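Local coordinates for molybdate-binding protein MolA (Haemophilus influenzae, PDB 3PSH) that binds molybdate and tungstate in the periplasm and serves the ABC transporter MolBCA in low-affinity molybdate import, at residues Asp313-Gln316 with Ser322-Pro325. Sequence-based numbering, arbitrary orientation.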
loop_
_atom_site.group_PDB
_atom_site.type_symbol
_atom_site.label_atom_id
_atom_site.label_comp_id
_atom_site.label_asym_id
_atom_site.label_seq_id
_atom_site.Cartn_x
_atom_site.Cartn_y
_atom_site.Cartn_z
ATOM N N ASP A 313 7.516 -5.617 17.792
ATOM C CA ASP A 313 6.452 -5.069 18.623
ATOM C C ASP A 313 5.160 -4.824 17.736
ATOM O O ASP A 313 4.026 -5.095 18.132
ATOM C CB ASP A 313 6.867 -3.721 19.258
ATOM C CG ASP A 313 7.923 -3.888 20.354
ATOM O OD1 ASP A 313 8.054 -5.037 20.824
ATOM O OD2 ASP A 313 8.628 -2.856 20.611
ATOM N N TYR A 314 5.421 -4.302 16.527
ATOM C CA TYR A 314 4.386 -3.975 15.570
ATOM C C TYR A 314 3.705 -5.276 15.072
ATOM O O TYR A 314 2.423 -5.330 15.031
ATOM C CB TYR A 314 4.984 -3.191 14.360
ATOM C CG TYR A 314 3.903 -2.633 13.342
ATOM C CD1 TYR A 314 3.598 -1.313 13.342
ATOM C CD2 TYR A 314 3.193 -3.504 12.551
ATOM C CE1 TYR A 314 2.569 -0.783 12.442
ATOM C CE2 TYR A 314 2.271 -3.059 11.624
ATOM C CZ TYR A 314 1.904 -1.671 11.596
ATOM O OH TYR A 314 0.897 -1.178 10.742
ATOM N N TYR A 315 4.499 -6.263 14.695
ATOM C CA TYR A 315 3.957 -7.530 14.178
ATOM C C TYR A 315 3.184 -8.228 15.301
ATOM O O TYR A 315 2.092 -8.705 15.036
ATOM C CB TYR A 315 5.000 -8.441 13.549
ATOM C CG TYR A 315 5.173 -8.204 12.081
ATOM C CD1 TYR A 315 5.609 -6.968 11.559
ATOM C CD2 TYR A 315 4.885 -9.220 11.146
ATOM C CE1 TYR A 315 5.757 -6.819 10.118
ATOM C CE2 TYR A 315 5.093 -9.101 9.752
ATOM C CZ TYR A 315 5.517 -7.830 9.232
ATOM O OH TYR A 315 5.621 -7.752 7.851
ATOM N N GLN A 316 3.667 -8.180 16.536
ATOM C CA GLN A 316 2.963 -8.963 17.576
ATOM C C GLN A 316 1.608 -8.276 17.851
ATOM O O GLN A 316 0.594 -8.996 18.059
ATOM C CB GLN A 316 3.833 -9.002 18.856
ATOM C CG GLN A 316 5.136 -9.812 18.640
ATOM C CD GLN A 316 4.924 -11.318 18.619
ATOM O OE1 GLN A 316 3.842 -11.814 18.881
ATOM N NE2 GLN A 316 5.979 -12.061 18.202
ATOM N N SER A 322 5.117 -13.077 15.061
ATOM C CA SER A 322 6.419 -12.443 14.757
ATOM C C SER A 322 6.656 -12.163 13.269
ATOM O O SER A 322 6.008 -12.766 12.384
ATOM C CB SER A 322 7.570 -13.283 15.330
ATOM O OG SER A 322 7.585 -14.499 14.646
ATOM N N TYR A 323 7.607 -11.250 12.990
ATOM C CA TYR A 323 8.149 -11.102 11.626
ATOM C C TYR A 323 9.136 -12.204 11.275
ATOM O O TYR A 323 10.001 -12.624 12.102
ATOM C CB TYR A 323 8.780 -9.682 11.451
ATOM C CG TYR A 323 9.598 -9.514 10.194
ATOM C CD1 TYR A 323 8.991 -9.345 8.862
ATOM C CD2 TYR A 323 10.972 -9.422 10.290
ATOM C CE1 TYR A 323 9.796 -9.140 7.708
ATOM C CE2 TYR A 323 11.775 -9.229 9.116
ATOM C CZ TYR A 323 11.225 -9.017 7.882
ATOM O OH TYR A 323 12.034 -8.911 6.755
ATOM N N LYS A 324 9.003 -12.685 10.047
ATOM C CA LYS A 324 9.841 -13.696 9.475
ATOM C C LYS A 324 10.480 -13.165 8.204
ATOM O O LYS A 324 9.779 -12.995 7.221
ATOM C CB LYS A 324 8.985 -14.967 9.149
ATOM C CG LYS A 324 9.812 -16.198 8.822
ATOM C CD LYS A 324 8.936 -17.452 8.845
ATOM C CE LYS A 324 9.740 -18.744 8.710
ATOM N NZ LYS A 324 9.779 -19.075 7.245
ATOM N N PRO A 325 11.820 -12.952 8.213
ATOM C CA PRO A 325 12.530 -12.477 7.013
ATOM C C PRO A 325 12.487 -13.522 5.948
ATOM O O PRO A 325 12.478 -14.745 6.231
ATOM C CB PRO A 325 13.978 -12.242 7.485
ATOM C CG PRO A 325 14.083 -12.780 8.895
ATOM C CD PRO A 325 12.694 -13.175 9.374
#
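Tyr-315 and Tyr-323 form an edge-to-face aromatic contact where the C-terminal tail folds back against the last helix, 307-319. Tyr-323 turns the edge of its ring toward the face of Tyr-315, with the two planes at 69°. Its beta carbon reinforces the pairing: Tyr-323 CB lies 3.9 Å from the Tyr-315 ring centroid, a CH-pi contact almost over the centre of the face. With CG of Tyr-323 anti to the backbone N (chi1 169°), its ring is carried along that face toward the phenol end, where Tyr-323 CD1 comes 3.8 Å from Tyr-315 CZ. Tyrosine suits the helix position because a broad face packs against the tail while the hydroxyl reaches a polar partner: Tyr-315 OH is hydrogen-bonded to Glu-273 OE1. In this bilobal solute-binding protein, with its two four-stranded parallel sheets, the contact lies near the molybdate site without belonging to it; the Tyr-315 side chain is about 11 Å from that of Arg-243, which binds molybdate. An aromatic residue suits position 323 as well, since it offers Tyr-315 both a CH over the face and a ring edge, while also meeting the ring of Tyr-274 edge to face.

Beside the aromatic pair, no hydrogen bond joins the two segments. The Gln-316 chain bends at its second torsion, bringing NE2 to 3.5 Å from Ser-322 CB. Its approach to Ser-322 N, at 3.4 Å, sets two donors side by side; NE2 instead makes a weak hydrogen bond to Asn-312 OD1, one turn back on the helix. A long, flexible amide fits this exposed margin. Ser-322 points away from the helix overall, and its small side chain leaves the backbone beside the amide; its carbonyl O accepts a hydrogen bond from Arg-58 NH2.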